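PDB 3GG7: uncharacterized protein from Deinococcus radiodurans, which is of unknown function but binds manganese and, as a member of the TatD family, is probably a metal-dependent hydrolase acting on ester bonds. Local coordinates for residues L133-L147 with E156-S168. Sequence-based numbering, arbitrary orientation.
Sequences LNCLEANPRSGTPIL and ELRRAISLGCWFS
Strands 143-147 and 166-168 run side by side and parallel, paired through I146 with W166 and L147 with F167; with helix 154-162 between them in sequence they form a beta-alpha-beta crossover of the TIM-barrel fold of TatD-type hydrolases, and the preceding helix 129-138 packs beside helix 154-162. Three backbone bonds zip the strands: W166 N to P145 O, L147 N to W166 O and the longer S168 N to L147 O (3.2 Å).

Under the sheet lies an apolar cluster. L147 CD1 sits 3.8 Å from A160 CB and also touches C165 SG, a sulfur that meets P145 CG and L136 CD1 as well. Between the helices, L133 pushes CD2 against A160 CB and rests CD1 on the carbonyl E156 O, while L163 CD2 lies across the aliphatic CB and CG of E137. On the face bearing I146 and W166, T144 CG2 approaches W166 CD1 (3.5 Å), and helix 227-243 packs on the indole.

Charge closes the outer edge. R159 is stretched out from CG to NE (chi1 -177°), which carries its guanidinium to helix 133-138, one face over L133 CB (3.5 Å from NH1). Two nitrogens converge end-on on N134 OD1: NH2 in the carbonyl plane at 2.8 Å, NH1 45° above it at 3.0 Å. NH2 also salt-bridges E137 OE2. An alanine here would probably leave E137 without its charged mate and N134 OD1 without both donors. A water linking R159 NE to E137 OE2 completes the ring.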
loop_
_atom_site.group_PDB
_atom_site.type_symbol
_atom_site.label_atom_id
_atom_site.label_comp_id
_atom_site.label_asym_id
_atom_site.label_seq_id
_atom_site.Cartn_x
_atom_site.Cartn_y
_atom_site.Cartn_z
ATOM N N LEU A 133 12.125 5.421 6.291
ATOM C CA LEU A 133 13.160 4.402 6.404
ATOM C C LEU A 133 13.832 4.414 7.773
ATOM O O LEU A 133 14.132 3.353 8.319
ATOM C CB LEU A 133 14.183 4.544 5.286
ATOM C CG LEU A 133 13.652 4.293 3.870
ATOM C CD1 LEU A 133 14.729 4.431 2.833
ATOM C CD2 LEU A 133 13.019 2.928 3.782
ATOM N N ASN A 134 14.048 5.589 8.353
ATOM C CA ASN A 134 14.602 5.671 9.720
ATOM C C ASN A 134 13.670 4.958 10.698
ATOM O O ASN A 134 14.101 4.180 11.567
ATOM C CB ASN A 134 14.840 7.131 10.146
ATOM C CG ASN A 134 15.989 7.777 9.386
ATOM O OD1 ASN A 134 16.820 7.086 8.828
ATOM N ND2 ASN A 134 16.005 9.102 9.332
ATOM N N CYS A 135 12.363 5.164 10.521
ATOM C CA CYS A 135 11.376 4.523 11.410
ATOM C C CYS A 135 11.385 3.016 11.249
ATOM O O CYS A 135 11.271 2.307 12.220
ATOM C CB CYS A 135 9.945 5.054 11.160
ATOM S SG CYS A 135 9.669 6.766 11.626
ATOM N N LEU A 136 11.470 2.539 10.015
ATOM C CA LEU A 136 11.461 1.106 9.753
ATOM C C LEU A 136 12.746 0.477 10.287
ATOM O O LEU A 136 12.711 -0.619 10.840
ATOM C CB LEU A 136 11.334 0.817 8.268
ATOM C CG LEU A 136 9.964 1.159 7.676
ATOM C CD1 LEU A 136 9.978 0.983 6.168
ATOM C CD2 LEU A 136 8.868 0.316 8.318
ATOM N N GLU A 137 13.861 1.171 10.100
ATOM C CA GLU A 137 15.148 0.657 10.610
ATOM C C GLU A 137 15.119 0.535 12.133
ATOM O O GLU A 137 15.707 -0.395 12.700
ATOM C CB GLU A 137 16.306 1.540 10.185
ATOM C CG GLU A 137 17.634 0.905 10.536
ATOM C CD GLU A 137 18.800 1.502 9.803
ATOM O OE1 GLU A 137 19.861 0.839 9.791
ATOM O OE2 GLU A 137 18.668 2.610 9.251
ATOM N N ALA A 138 14.427 1.459 12.792
ATOM C CA ALA A 138 14.313 1.479 14.247
ATOM C C ALA A 138 13.319 0.448 14.786
ATOM O O ALA A 138 13.319 0.133 15.981
ATOM C CB ALA A 138 13.919 2.871 14.712
ATOM N N ASN A 139 12.467 -0.067 13.897
ATOM C CA ASN A 139 11.404 -0.995 14.259
ATOM C C ASN A 139 11.365 -2.180 13.298
ATOM O O ASN A 139 10.349 -2.391 12.641
ATOM C CB ASN A 139 10.043 -0.263 14.176
ATOM C CG ASN A 139 9.888 0.824 15.215
ATOM O OD1 ASN A 139 9.459 0.558 16.340
ATOM N ND2 ASN A 139 10.214 2.063 14.844
ATOM N N PRO A 140 12.468 -2.969 13.201
ATOM C CA PRO A 140 12.543 -4.058 12.226
ATOM C C PRO A 140 11.590 -5.216 12.497
ATOM O O PRO A 140 11.284 -5.958 11.575
ATOM C CB PRO A 140 14.005 -4.540 12.334
ATOM C CG PRO A 140 14.402 -4.170 13.673
ATOM C CD PRO A 140 13.700 -2.890 14.001
ATOM N N ARG A 141 11.081 -5.344 13.717
ATOM C CA ARG A 141 10.162 -6.436 14.037
ATOM C C ARG A 141 8.683 -6.073 13.819
ATOM O O ARG A 141 7.801 -6.864 14.143
ATOM C CB ARG A 141 10.379 -6.889 15.476
ATOM C CG ARG A 141 11.720 -7.542 15.699
ATOM C CD ARG A 141 11.822 -8.026 17.113
ATOM N NE ARG A 141 13.162 -8.525 17.397
ATOM C CZ ARG A 141 14.142 -7.828 17.976
ATOM N NH1 ARG A 141 13.959 -6.566 18.365
ATOM N NH2 ARG A 141 15.322 -8.407 18.174
ATOM N N SER A 142 8.428 -4.898 13.240
ATOM C CA SER A 142 7.055 -4.474 12.932
ATOM C C SER A 142 6.434 -5.279 11.788
ATOM O O SER A 142 5.201 -5.321 11.636
ATOM C CB SER A 142 7.001 -2.980 12.614
ATOM O OG SER A 142 7.890 -2.648 11.580
ATOM N N GLY A 143 7.275 -5.912 10.984
ATOM C CA GLY A 143 6.828 -6.817 9.948
ATOM C C GLY A 143 7.471 -6.523 8.615
ATOM O O GLY A 143 8.638 -6.114 8.559
ATOM N N THR A 144 6.733 -6.766 7.532
ATOM C CA THR A 144 7.243 -6.630 6.166
ATOM C C THR A 144 6.721 -5.343 5.556
ATOM O O THR A 144 5.506 -5.218 5.352
ATOM C CB THR A 144 6.837 -7.819 5.264
ATOM O OG1 THR A 144 7.320 -9.022 5.864
ATOM C CG2 THR A 144 7.415 -7.663 3.820
ATOM N N PRO A 145 7.602 -4.369 5.290
ATOM C CA PRO A 145 7.141 -3.078 4.798
ATOM C C PRO A 145 7.043 -3.024 3.300
ATOM O O PRO A 145 8.016 -3.311 2.587
ATOM C CB PRO A 145 8.220 -2.104 5.287
ATOM C CG PRO A 145 9.470 -2.921 5.440
ATOM C CD PRO A 145 9.047 -4.365 5.605
ATOM N N ILE A 146 5.878 -2.651 2.790
ATOM C CA ILE A 146 5.723 -2.386 1.379
ATOM C C ILE A 146 5.633 -0.890 1.182
ATOM O O ILE A 146 4.734 -0.236 1.734
ATOM C CB ILE A 146 4.412 -2.988 0.823
ATOM C CG1 ILE A 146 4.298 -4.470 1.169
ATOM C CG2 ILE A 146 4.357 -2.777 -0.682
ATOM C CD1 ILE A 146 2.853 -5.034 0.959
ATOM N N LEU A 147 6.526 -0.336 0.380
ATOM C CA LEU A 147 6.447 1.061 0.074
ATOM C C LEU A 147 5.534 1.228 -1.110
ATOM O O LEU A 147 5.832 0.825 -2.235
ATOM C CB LEU A 147 7.851 1.643 -0.183
ATOM C CG LEU A 147 8.766 1.484 1.017
ATOM C CD1 LEU A 147 10.099 2.155 0.678
ATOM C CD2 LEU A 147 8.189 2.094 2.262
ATOM N N GLU A 156 17.705 6.694 -1.962
ATOM C CA GLU A 156 16.823 6.211 -0.902
ATOM C C GLU A 156 16.211 4.836 -1.217
ATOM O O GLU A 156 15.973 4.038 -0.298
ATOM C CB GLU A 156 15.716 7.243 -0.632
ATOM C CG GLU A 156 16.213 8.464 0.121
ATOM C CD GLU A 156 15.329 9.682 -0.049
ATOM O OE1 GLU A 156 15.036 10.059 -1.203
ATOM O OE2 GLU A 156 14.940 10.269 0.977
ATOM N N LEU A 157 15.954 4.577 -2.493
ATOM C CA LEU A 157 15.419 3.293 -2.933
ATOM C C LEU A 157 16.420 2.176 -2.638
ATOM O O LEU A 157 16.047 1.111 -2.127
ATOM C CB LEU A 157 15.062 3.330 -4.421
ATOM C CG LEU A 157 14.662 1.991 -5.052
ATOM C CD1 LEU A 157 13.555 1.347 -4.245
ATOM C CD2 LEU A 157 14.260 2.198 -6.499
ATOM N N ARG A 158 17.700 2.425 -2.944
ATOM C CA ARG A 158 18.744 1.449 -2.654
ATOM C C ARG A 158 18.745 1.136 -1.167
ATOM O O ARG A 158 18.832 -0.010 -0.767
ATOM C CB ARG A 158 20.121 1.955 -3.124
ATOM N N ARG A 159 18.590 2.159 -0.334
ATOM C CA ARG A 159 18.527 1.940 1.107
ATOM C C ARG A 159 17.282 1.133 1.519
ATOM O O ARG A 159 17.356 0.243 2.373
ATOM C CB ARG A 159 18.537 3.270 1.869
ATOM C CG ARG A 159 18.543 3.112 3.358
ATOM C CD ARG A 159 18.506 4.446 4.111
ATOM N NE ARG A 159 18.304 4.195 5.525
ATOM C CZ ARG A 159 17.715 5.032 6.385
ATOM N NH1 ARG A 159 17.231 6.200 5.990
ATOM N NH2 ARG A 159 17.590 4.664 7.639
ATOM N N ALA A 160 16.134 1.483 0.952
ATOM C CA ALA A 160 14.921 0.728 1.244
ATOM C C ALA A 160 15.080 -0.759 0.910
ATOM O O ALA A 160 14.683 -1.628 1.680
ATOM C CB ALA A 160 13.772 1.325 0.463
ATOM N N ILE A 161 15.662 -1.032 -0.253
ATOM C CA ILE A 161 15.902 -2.422 -0.651
ATOM C C ILE A 161 16.755 -3.124 0.411
ATOM O O ILE A 161 16.418 -4.211 0.885
ATOM C CB ILE A 161 16.555 -2.488 -2.019
ATOM C CG1 ILE A 161 15.582 -2.024 -3.101
ATOM C CG2 ILE A 161 17.019 -3.931 -2.314
ATOM C CD1 ILE A 161 16.249 -1.588 -4.383
ATOM N N SER A 162 17.825 -2.453 0.827
ATOM C CA SER A 162 18.723 -2.970 1.872
ATOM C C SER A 162 18.042 -3.260 3.216
ATOM O O SER A 162 18.445 -4.171 3.950
ATOM C CB SER A 162 19.895 -1.988 2.052
ATOM O OG SER A 162 19.556 -0.919 2.932
ATOM N N LEU A 163 17.007 -2.483 3.541
ATOM C CA LEU A 163 16.214 -2.656 4.747
ATOM C C LEU A 163 15.101 -3.715 4.617
ATOM O O LEU A 163 14.317 -3.925 5.558
ATOM C CB LEU A 163 15.587 -1.315 5.162
ATOM C CG LEU A 163 16.600 -0.318 5.739
ATOM C CD1 LEU A 163 16.002 1.082 5.772
ATOM C CD2 LEU A 163 17.051 -0.750 7.131
ATOM N N GLY A 164 15.019 -4.369 3.467
ATOM C CA GLY A 164 14.038 -5.433 3.257
ATOM C C GLY A 164 12.665 -4.957 2.813
ATOM O O GLY A 164 11.667 -5.694 2.971
ATOM N N CYS A 165 12.589 -3.748 2.251
ATOM C CA CYS A 165 11.301 -3.245 1.758
ATOM C C CYS A 165 10.902 -3.946 0.486
ATOM O O CYS A 165 11.755 -4.363 -0.328
ATOM C CB CYS A 165 11.338 -1.747 1.483
ATOM S SG CYS A 165 11.492 -0.715 2.948
ATOM N N TRP A 166 9.580 -4.086 0.333
ATOM C CA TRP A 166 8.929 -4.425 -0.923
ATOM C C TRP A 166 8.317 -3.161 -1.520
ATOM O O TRP A 166 8.346 -2.117 -0.874
ATOM C CB TRP A 166 7.834 -5.472 -0.708
ATOM C CG TRP A 166 8.305 -6.825 -0.233
ATOM C CD1 TRP A 166 9.143 -7.103 0.801
ATOM C CD2 TRP A 166 7.898 -8.066 -0.768
ATOM N NE1 TRP A 166 9.305 -8.462 0.932
ATOM C CE2 TRP A 166 8.537 -9.077 -0.019
ATOM C CE3 TRP A 166 7.056 -8.427 -1.825
ATOM C CZ2 TRP A 166 8.368 -10.428 -0.294
ATOM C CZ3 TRP A 166 6.874 -9.778 -2.081
ATOM C CH2 TRP A 166 7.552 -10.753 -1.334
ATOM N N PHE A 167 7.763 -3.246 -2.731
ATOM C CA PHE A 167 7.250 -2.101 -3.448
ATOM C C PHE A 167 5.990 -2.448 -4.178
ATOM O O PHE A 167 5.951 -3.465 -4.856
ATOM C CB PHE A 167 8.313 -1.589 -4.455
ATOM C CG PHE A 167 9.639 -1.371 -3.816
ATOM C CD1 PHE A 167 9.944 -0.141 -3.229
ATOM C CD2 PHE A 167 10.543 -2.414 -3.700
ATOM C CE1 PHE A 167 11.137 0.048 -2.572
ATOM C CE2 PHE A 167 11.741 -2.243 -3.027
ATOM C CZ PHE A 167 12.045 -0.995 -2.477
ATOM N N SER A 168 4.962 -1.604 -4.065
ATOM C CA SER A 168 3.811 -1.735 -4.917
ATOM C C SER A 168 3.786 -0.542 -5.853
ATOM O O SER A 168 3.884 0.602 -5.440
ATOM C CB SER A 168 2.496 -1.919 -4.111
ATOM O OG SER A 168 2.260 -0.852 -3.200
HETATM O O HOH W 1 19.858 2.007 6.480
HETATM O O HOH W 2 6.448 1.635 -4.879
#